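Local coordinates for protein nonribosomal peptide synthase (Streptomyces sp. MJ635-86F5, PDB 5JJP) that probably activates an aliphatic beta-amino acid by ATP-dependent adenylation, as an adenylation enzyme of the ANL superfamily in nonribosomal peptide synthesis, at residues 32-37 and 241-246; 45-50 and 63-68; 407-412 and 416-421. All coordinates share one frame; numbering follows the deposited sequence.

Interaction 1: 32-37 and 241-246; sequences RDYLLA and TLASGA
Two helices of the adenylation fold meet with their backbones close together. Helix 31-37 touches the C-terminal end of helix 232-243, and the CA atoms of L35 and A243 are 4.2 Å apart. The single methyl of A243 lets the backbones come this close. Its CB meets L35 CD2 at 4.0 Å and Y34 CE2 at 4.0 Å, approaching the ring obliquely. Y34 CG is anti to the backbone N (chi1 -173°), which carries the ring across to A243, while its hydroxyl bonds to R212. A243 CA makes a CA-H...O contact with L35 O. No hydrogen bond joins the segments; two waters bridge them. One donates to Y34 O at 2.8 Å and to A243 O at 2.7 Å. The other donates to L35 O and to L242 O, each at 2.6 Å. Y62 OH also bonds to L242 O. Beyond the helix end G245 takes positive phi in a Schellman motif, with A246 N bonded back to T241 O and G245 N to L242 O. The contact is buried. L35 O and L242 O, two acceptors 3.3 Å apart, cannot bond to each other, and the water between them would probably ease their repulsion.

Interaction 2: 45-50 and 63-68; sequences KPAIVE and RQLEAQ
A beta bulge packs its side chains on the helix that follows the next strand. Strands 46-51 and 57-61 form an antiparallel pair, and helix 62-77 begins directly after it. A47 and I48 both face V60 of the second strand, which makes a classic beta bulge. Both also point toward the helix, where L65 meets them. The CA atoms of A47 and L65 are 7.2 Å apart, so the contact is made by side chains and not by backbone.

L65 has its CG anti to the backbone N (chi1 178°), and this sends its two methyls from the helix toward the strand. CD2 does most of the touching. It lies 3.9 Å from A47 CB and 3.4 Å from I48 CD1. The second distance is tighter than usual van der Waals contact. L65 CD1 stands farther off, 4.2 Å from I48 CD1. The two side chains cross at about a right angle. The short contact and the unstaggered chi2 of I48 (93°) together suggest some strain, or a small error in the model.

All three residues are buried, and no hydrogen bond crosses between the segments. V98 of helix 95-107 touches both I48 and L65, and A95 also touches I48. Backbone bonds from A47 and V49 to A248 join the strand to strand 247-250. This is a small apolar core between a beta hairpin and the helix that leaves it. The beta-beta-alpha unit belongs to the N-terminal part of the AMP-binding fold.

Interaction 3: 407-412 and 416-421; sequences PDPLLP and QVVFRT
D408 turns its CG anti to the backbone N (chi1 -180°), and Q416 does the same (chi1 -178°) with its chain extended beyond CG. The two polar ends thus come near each other without bonding directly. D408 OD2 and Q416 NE2 are 4.0 Å apart, and the carboxylate and amide planes are 69° apart. A water bridges them: it donates to D408 OD2 at 2.7 Å and accepts from Q416 NE2 at 2.9 Å.

The backbone link is more direct. D408 N gives a hydrogen bond of 3.0 Å to Q416 O. It sits next to the antiparallel, non-hydrogen-bonded pair of P407 and V417. A second water donates to Q416 O and to P412 O, tying the far end of the loop to the same carbonyl.

D408 also shapes the turn that follows. Its OD1 accepts from L410 N at 3.1 Å, from above the carboxylate plane, in an Asx turn. L411 N bonds to D408 O in a type I beta turn from D408 to L411. P409 CD rests on V418 CG1 at 4.1 Å, the two side chains crossing at about a right angle.

R386 of strand 381-386 makes a salt bridge to D408 OD1. Replacing D408 by an alanine removes the carboxylate, and R386, the L410 N-H and the water held by Q416 would probably each be left without this mate. One buried carboxylate thus serves turn, water and arginine at once, and the arginine's charge would be expected to stabilise its ionised form.

From the N terminus, helix 31-37 comes first and strand 46-51 follows it. Interaction 2 closes a short loop, from that strand through strand 57-61 to helix 62-77. It is nested inside the much longer loop that interaction 1 closes, from helix 31-37 to helix 232-243. The two touch: the side chains of L242 and L65 meet, and K45 packs on G245. Together they tie the N-terminal helix, the hairpin and helix 62-77 to the end of helix 232-243. Interaction 3 comes later in series and closes the short loop that joins strand 405-407 to strand 417-427, in a separate antiparallel sheet. Its centre is about 31 Å from that of interaction 1.

Interaction 1: 32-37 and 241-246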
loop_
_atom_site.group_PDB
_atom_site.type_symbol
_atom_site.label_atom_id
_atom_site.label_comp_id
_atom_site.label_asym_id
_atom_site.label_seq_id
_atom_site.Cartn_x
_atom_site.Cartn_y
_atom_site.Cartn_z
ATOM N N ARG A 32 -9.505 0.611 9.761
ATOM C CA ARG A 32 -9.310 -0.232 10.884
ATOM C C ARG A 32 -10.349 -1.319 10.840
ATOM O O ARG A 32 -10.057 -2.467 11.160
ATOM C CB ARG A 32 -9.437 0.597 12.172
ATOM C CG ARG A 32 -9.632 -0.177 13.439
ATOM C CD ARG A 32 -8.358 -0.812 13.885
ATOM N NE ARG A 32 -8.581 -1.461 15.172
ATOM C CZ ARG A 32 -9.182 -2.625 15.331
ATOM N NH1 ARG A 32 -9.604 -3.283 14.290
ATOM N NH2 ARG A 32 -9.329 -3.132 16.553
ATOM N N ASP A 33 -11.567 -0.938 10.463
ATOM C CA ASP A 33 -12.674 -1.886 10.435
ATOM C C ASP A 33 -12.591 -2.709 9.180
ATOM O O ASP A 33 -12.656 -3.951 9.233
ATOM C CB ASP A 33 -14.021 -1.184 10.537
ATOM C CG ASP A 33 -14.115 -0.278 11.773
ATOM O OD1 ASP A 33 -13.577 -0.615 12.843
ATOM O OD2 ASP A 33 -14.747 0.788 11.667
ATOM N N TYR A 34 -12.437 -2.032 8.041
ATOM C CA TYR A 34 -12.476 -2.728 6.760
ATOM C C TYR A 34 -11.379 -3.788 6.700
ATOM O O TYR A 34 -11.629 -4.902 6.260
ATOM C CB TYR A 34 -12.446 -1.780 5.530
ATOM C CG TYR A 34 -12.654 -2.569 4.260
ATOM C CD1 TYR A 34 -13.924 -2.949 3.868
ATOM C CD2 TYR A 34 -11.575 -2.998 3.482
ATOM C CE1 TYR A 34 -14.120 -3.694 2.712
ATOM C CE2 TYR A 34 -11.750 -3.729 2.305
ATOM C CZ TYR A 34 -13.027 -4.095 1.935
ATOM O OH TYR A 34 -13.246 -4.825 0.800
ATOM N N LEU A 35 -10.169 -3.444 7.108
ATOM C CA LEU A 35 -9.058 -4.366 6.909
ATOM C C LEU A 35 -9.210 -5.634 7.755
ATOM O O LEU A 35 -8.634 -6.637 7.422
ATOM C CB LEU A 35 -7.720 -3.715 7.203
ATOM C CG LEU A 35 -7.330 -2.516 6.312
ATOM C CD1 LEU A 35 -5.884 -2.139 6.568
ATOM C CD2 LEU A 35 -7.533 -2.789 4.841
ATOM N N LEU A 36 -9.989 -5.565 8.841
ATOM C CA LEU A 36 -10.089 -6.654 9.792
ATOM C C LEU A 36 -11.410 -7.387 9.734
ATOM O O LEU A 36 -11.552 -8.370 10.416
ATOM C CB LEU A 36 -9.850 -6.143 11.233
ATOM C CG LEU A 36 -8.379 -5.814 11.417
ATOM C CD1 LEU A 36 -8.223 -5.013 12.646
ATOM C CD2 LEU A 36 -7.547 -7.058 11.548
ATOM N N ALA A 37 -12.320 -6.949 8.874
ATOM C CA ALA A 37 -13.620 -7.566 8.813
ATOM C C ALA A 37 -13.586 -9.049 8.419
ATOM O O ALA A 37 -14.088 -9.869 9.143
ATOM C CB ALA A 37 -14.527 -6.806 7.874
ATOM N N THR A 241 -3.821 -7.971 1.939
ATOM C CA THR A 241 -3.683 -9.309 2.401
ATOM C C THR A 241 -4.633 -9.539 3.605
ATOM O O THR A 241 -5.347 -10.525 3.646
ATOM C CB THR A 241 -2.235 -9.602 2.803
ATOM O OG1 THR A 241 -1.377 -9.543 1.653
ATOM C CG2 THR A 241 -2.134 -11.014 3.480
ATOM N N LEU A 242 -4.607 -8.622 4.571
ATOM C CA LEU A 242 -5.451 -8.698 5.727
ATOM C C LEU A 242 -6.905 -8.588 5.345
ATOM O O LEU A 242 -7.747 -9.361 5.838
ATOM C CB LEU A 242 -5.105 -7.593 6.745
ATOM C CG LEU A 242 -3.762 -7.695 7.444
ATOM C CD1 LEU A 242 -3.504 -6.471 8.256
ATOM C CD2 LEU A 242 -3.755 -8.908 8.360
ATOM N N ALA A 243 -7.212 -7.597 4.507
ATOM C CA ALA A 243 -8.576 -7.382 4.048
ATOM C C ALA A 243 -9.153 -8.634 3.406
ATOM O O ALA A 243 -10.392 -8.841 3.394
ATOM C CB ALA A 243 -8.649 -6.210 3.080
ATOM N N SER A 244 -8.290 -9.423 2.792
ATOM C CA SER A 244 -8.719 -10.630 2.085
ATOM C C SER A 244 -8.735 -11.826 3.008
ATOM O O SER A 244 -9.150 -12.906 2.614
ATOM C CB SER A 244 -7.789 -10.933 0.928
ATOM O OG SER A 244 -7.701 -9.873 0.014
ATOM N N GLY A 245 -8.337 -11.617 4.264
ATOM C CA GLY A 245 -8.447 -12.605 5.321
ATOM C C GLY A 245 -7.297 -13.567 5.253
ATOM O O GLY A 245 -7.435 -14.696 5.772
ATOM N N ALA A 246 -6.191 -13.159 4.607
ATOM C CA ALA A 246 -5.065 -14.062 4.406
ATOM C C ALA A 246 -3.985 -13.831 5.452
ATOM O O ALA A 246 -4.264 -13.292 6.475
ATOM C CB ALA A 246 -4.504 -13.889 2.973
HETATM O O HOH W 1 -12.015 -7.486 5.123
HETATM O O HOH W 2 -9.486 -9.123 7.738
#

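Interaction 2: 45-50 and 63-68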
loop_
_atom_site.group_PDB
_atom_site.type_symbol
_atom_site.label_atom_id
_atom_site.label_comp_id
_atom_site.label_asym_id
_atom_site.label_seq_id
_atom_site.Cartn_x
_atom_site.Cartn_y
_atom_site.Cartn_z
ATOM N N LYS A 45 -6.593 -17.671 13.204
ATOM C CA LYS A 45 -5.682 -17.783 12.060
ATOM C C LYS A 45 -4.558 -16.764 12.162
ATOM O O LYS A 45 -4.766 -15.670 12.667
ATOM C CB LYS A 45 -6.456 -17.515 10.768
ATOM C CG LYS A 45 -5.630 -17.418 9.491
ATOM C CD LYS A 45 -6.523 -17.019 8.332
ATOM C CE LYS A 45 -6.110 -17.612 6.980
ATOM N NZ LYS A 45 -4.838 -17.212 6.344
ATOM N N PRO A 46 -3.357 -17.107 11.665
ATOM C CA PRO A 46 -2.271 -16.148 11.594
ATOM C C PRO A 46 -2.549 -14.981 10.618
ATOM O O PRO A 46 -2.863 -15.204 9.469
ATOM C CB PRO A 46 -1.083 -16.981 11.108
ATOM C CG PRO A 46 -1.451 -18.399 11.438
ATOM C CD PRO A 46 -2.933 -18.460 11.271
ATOM N N ALA A 47 -2.373 -13.756 11.102
ATOM C CA ALA A 47 -2.570 -12.525 10.329
ATOM C C ALA A 47 -1.249 -12.073 9.813
ATOM O O ALA A 47 -1.122 -11.700 8.654
ATOM C CB ALA A 47 -3.168 -11.447 11.226
ATOM N N ILE A 48 -0.265 -12.107 10.700
ATOM C CA ILE A 48 1.122 -11.787 10.409
ATOM C C ILE A 48 2.056 -12.881 10.885
ATOM O O ILE A 48 2.013 -13.280 12.026
ATOM C CB ILE A 48 1.543 -10.491 11.105
ATOM C CG1 ILE A 48 1.031 -9.308 10.295
ATOM C CG2 ILE A 48 2.955 -10.104 10.817
ATOM C CD1 ILE A 48 -0.252 -8.692 10.611
ATOM N N VAL A 49 3.012 -13.210 10.035
ATOM C CA VAL A 49 4.099 -14.085 10.376
ATOM C C VAL A 49 5.402 -13.292 10.346
ATOM O O VAL A 49 5.608 -12.498 9.444
ATOM C CB VAL A 49 4.154 -15.253 9.360
ATOM C CG1 VAL A 49 5.357 -16.114 9.604
ATOM C CG2 VAL A 49 2.889 -16.089 9.468
ATOM N N GLU A 50 6.272 -13.512 11.331
ATOM C CA GLU A 50 7.594 -12.889 11.336
ATOM C C GLU A 50 8.613 -13.825 11.989
ATOM O O GLU A 50 8.226 -14.706 12.753
ATOM C CB GLU A 50 7.542 -11.485 12.001
ATOM C CG GLU A 50 7.104 -11.497 13.455
ATOM C CD GLU A 50 6.762 -10.125 14.026
ATOM O OE1 GLU A 50 6.840 -9.096 13.316
ATOM O OE2 GLU A 50 6.372 -10.078 15.206
ATOM N N ARG A 63 -6.866 -12.147 15.977
ATOM C CA ARG A 63 -7.393 -11.719 17.261
ATOM C C ARG A 63 -6.337 -10.970 18.048
ATOM O O ARG A 63 -6.652 -9.925 18.651
ATOM C CB ARG A 63 -7.876 -12.893 18.084
ATOM C CG ARG A 63 -8.458 -12.490 19.424
ATOM C CD ARG A 63 -8.649 -13.674 20.362
ATOM N NE ARG A 63 -9.296 -14.826 19.759
ATOM C CZ ARG A 63 -10.612 -15.046 19.683
ATOM N NH1 ARG A 63 -11.487 -14.146 20.100
ATOM N NH2 ARG A 63 -11.054 -16.204 19.150
ATOM N N GLN A 64 -5.118 -11.513 18.045
ATOM C CA GLN A 64 -4.033 -10.875 18.710
ATOM C C GLN A 64 -3.693 -9.531 18.085
ATOM O O GLN A 64 -3.290 -8.636 18.789
ATOM C CB GLN A 64 -2.762 -11.731 18.685
ATOM C CG GLN A 64 -2.912 -12.975 19.522
ATOM C CD GLN A 64 -1.767 -13.946 19.367
ATOM O OE1 GLN A 64 -1.294 -14.213 18.261
ATOM N NE2 GLN A 64 -1.392 -14.564 20.470
ATOM N N LEU A 65 -3.786 -9.433 16.761
ATOM C CA LEU A 65 -3.392 -8.210 16.086
ATOM C C LEU A 65 -4.375 -7.102 16.479
ATOM O O LEU A 65 -3.962 -6.013 16.776
ATOM C CB LEU A 65 -3.372 -8.425 14.569
ATOM C CG LEU A 65 -3.023 -7.226 13.688
ATOM C CD1 LEU A 65 -1.647 -6.673 13.971
ATOM C CD2 LEU A 65 -3.090 -7.671 12.239
ATOM N N GLU A 66 -5.663 -7.416 16.523
ATOM C CA GLU A 66 -6.632 -6.456 16.982
ATOM C C GLU A 66 -6.429 -6.069 18.413
ATOM O O GLU A 66 -6.631 -4.915 18.770
ATOM C CB GLU A 66 -8.032 -6.994 16.855
ATOM C CG GLU A 66 -8.477 -7.153 15.444
ATOM C CD GLU A 66 -9.965 -7.061 15.308
ATOM O OE1 GLU A 66 -10.587 -8.060 14.909
ATOM O OE2 GLU A 66 -10.501 -6.005 15.688
ATOM N N ALA A 67 -6.124 -7.044 19.279
ATOM C CA ALA A 67 -5.914 -6.731 20.701
ATOM C C ALA A 67 -4.758 -5.732 20.810
ATOM O O ALA A 67 -4.810 -4.771 21.589
ATOM C CB ALA A 67 -5.628 -7.996 21.527
ATOM N N GLN A 68 -3.703 -5.988 20.051
ATOM C CA GLN A 68 -2.539 -5.119 20.130
ATOM C C GLN A 68 -2.881 -3.699 19.546
ATOM O O GLN A 68 -2.523 -2.680 20.153
ATOM C CB GLN A 68 -1.351 -5.764 19.432
ATOM C CG GLN A 68 -0.051 -5.008 19.581
ATOM C CD GLN A 68 0.586 -5.171 20.947
ATOM O OE1 GLN A 68 -0.061 -5.024 21.978
ATOM N NE2 GLN A 68 1.887 -5.466 20.962
#

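Interaction 3: 407-412 and 416-421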
loop_
_atom_site.group_PDB
_atom_site.type_symbol
_atom_site.label_atom_id
_atom_site.label_comp_id
_atom_site.label_asym_id
_atom_site.label_seq_id
_atom_site.Cartn_x
_atom_site.Cartn_y
_atom_site.Cartn_z
ATOM N N PRO A 407 -11.707 18.855 -13.066
ATOM C CA PRO A 407 -13.093 18.560 -13.418
ATOM C C PRO A 407 -13.164 17.539 -14.546
ATOM O O PRO A 407 -12.354 17.589 -15.477
ATOM C CB PRO A 407 -13.624 19.916 -13.924
ATOM C CG PRO A 407 -12.804 20.925 -13.207
ATOM C CD PRO A 407 -11.416 20.307 -13.193
ATOM N N ASP A 408 -14.068 16.581 -14.411
ATOM C CA ASP A 408 -14.282 15.576 -15.435
ATOM C C ASP A 408 -14.360 16.250 -16.810
ATOM O O ASP A 408 -15.274 17.014 -17.070
ATOM C CB ASP A 408 -15.583 14.862 -15.116
ATOM C CG ASP A 408 -15.936 13.785 -16.097
ATOM O OD1 ASP A 408 -15.181 13.492 -17.033
ATOM O OD2 ASP A 408 -17.012 13.201 -15.905
ATOM N N PRO A 409 -13.405 15.963 -17.700
ATOM C CA PRO A 409 -13.422 16.669 -18.990
ATOM C C PRO A 409 -14.658 16.345 -19.848
ATOM O O PRO A 409 -15.052 17.159 -20.669
ATOM C CB PRO A 409 -12.145 16.204 -19.659
ATOM C CG PRO A 409 -11.826 14.895 -18.999
ATOM C CD PRO A 409 -12.262 15.051 -17.583
ATOM N N LEU A 410 -15.277 15.190 -19.629
ATOM C CA LEU A 410 -16.465 14.838 -20.357
ATOM C C LEU A 410 -17.724 15.438 -19.761
ATOM O O LEU A 410 -18.760 15.475 -20.421
ATOM C CB LEU A 410 -16.648 13.336 -20.384
ATOM C CG LEU A 410 -15.458 12.578 -20.923
ATOM C CD1 LEU A 410 -15.763 11.084 -20.934
ATOM C CD2 LEU A 410 -15.104 13.105 -22.290
ATOM N N LEU A 411 -17.650 15.905 -18.519
ATOM C CA LEU A 411 -18.833 16.406 -17.838
ATOM C C LEU A 411 -18.444 17.250 -16.635
ATOM O O LEU A 411 -18.719 16.887 -15.488
ATOM C CB LEU A 411 -19.738 15.249 -17.428
ATOM C CG LEU A 411 -21.209 15.600 -17.194
ATOM C CD1 LEU A 411 -21.840 16.105 -18.468
ATOM C CD2 LEU A 411 -21.961 14.378 -16.685
ATOM N N PRO A 412 -17.793 18.392 -16.895
ATOM C CA PRO A 412 -17.364 19.276 -15.815
ATOM C C PRO A 412 -18.512 19.822 -14.991
ATOM O O PRO A 412 -18.321 20.195 -13.871
ATOM C CB PRO A 412 -16.639 20.408 -16.537
ATOM C CG PRO A 412 -17.109 20.376 -17.939
ATOM C CD PRO A 412 -17.498 18.951 -18.223
ATOM N N GLN A 416 -17.811 16.031 -10.470
ATOM C CA GLN A 416 -16.897 14.895 -10.365
ATOM C C GLN A 416 -15.527 15.347 -10.812
ATOM O O GLN A 416 -15.417 16.105 -11.783
ATOM C CB GLN A 416 -17.363 13.725 -11.231
ATOM C CG GLN A 416 -16.455 12.511 -11.087
ATOM C CD GLN A 416 -16.981 11.237 -11.763
ATOM O OE1 GLN A 416 -16.352 10.179 -11.634
ATOM N NE2 GLN A 416 -18.101 11.324 -12.519
ATOM N N VAL A 417 -14.484 14.840 -10.133
ATOM C CA VAL A 417 -13.102 15.068 -10.551
ATOM C C VAL A 417 -12.412 13.792 -11.006
ATOM O O VAL A 417 -12.824 12.684 -10.692
ATOM C CB VAL A 417 -12.222 15.702 -9.453
ATOM C CG1 VAL A 417 -12.676 17.137 -9.139
ATOM C CG2 VAL A 417 -12.184 14.828 -8.211
ATOM N N VAL A 418 -11.341 13.989 -11.747
ATOM C CA VAL A 418 -10.596 12.923 -12.347
ATOM C C VAL A 418 -9.099 13.269 -12.147
ATOM O O VAL A 418 -8.784 14.427 -11.894
ATOM C CB VAL A 418 -11.088 12.868 -13.816
ATOM C CG1 VAL A 418 -9.976 12.988 -14.829
ATOM C CG2 VAL A 418 -11.994 11.668 -14.047
ATOM N N PHE A 419 -8.205 12.288 -12.254
ATOM C CA PHE A 419 -6.774 12.466 -11.946
ATOM C C PHE A 419 -5.921 12.422 -13.212
ATOM O O PHE A 419 -5.904 11.409 -13.926
ATOM C CB PHE A 419 -6.318 11.339 -10.980
ATOM C CG PHE A 419 -4.825 11.289 -10.717
ATOM C CD1 PHE A 419 -4.132 12.440 -10.372
ATOM C CD2 PHE A 419 -4.139 10.098 -10.808
ATOM C CE1 PHE A 419 -2.773 12.388 -10.119
ATOM C CE2 PHE A 419 -2.793 10.025 -10.572
ATOM C CZ PHE A 419 -2.099 11.175 -10.215
ATOM N N ARG A 420 -5.249 13.529 -13.509
ATOM C CA ARG A 420 -4.280 13.543 -14.588
ATOM C C ARG A 420 -3.027 12.901 -14.057
ATOM O O ARG A 420 -2.350 13.505 -13.238
ATOM C CB ARG A 420 -3.940 14.952 -15.043
ATOM C CG ARG A 420 -5.101 15.725 -15.668
ATOM C CD ARG A 420 -4.611 17.073 -16.147
ATOM N NE ARG A 420 -3.572 16.927 -17.174
ATOM C CZ ARG A 420 -2.920 17.940 -17.762
ATOM N NH1 ARG A 420 -3.203 19.197 -17.441
ATOM N NH2 ARG A 420 -1.962 17.676 -18.655
ATOM N N THR A 421 -2.713 11.712 -14.578
ATOM C CA THR A 421 -1.648 10.868 -14.049
ATOM C C THR A 421 -0.266 11.315 -14.342
ATOM O O THR A 421 0.642 10.862 -13.718
ATOM C CB THR A 421 -1.707 9.431 -14.640
ATOM O OG1 THR A 421 -1.585 9.477 -16.065
ATOM C CG2 THR A 421 -3.024 8.762 -14.294
HETATM O O HOH W 3 -19.045 13.583 -14.106
HETATM O O HOH W 4 -16.821 18.378 -12.666
#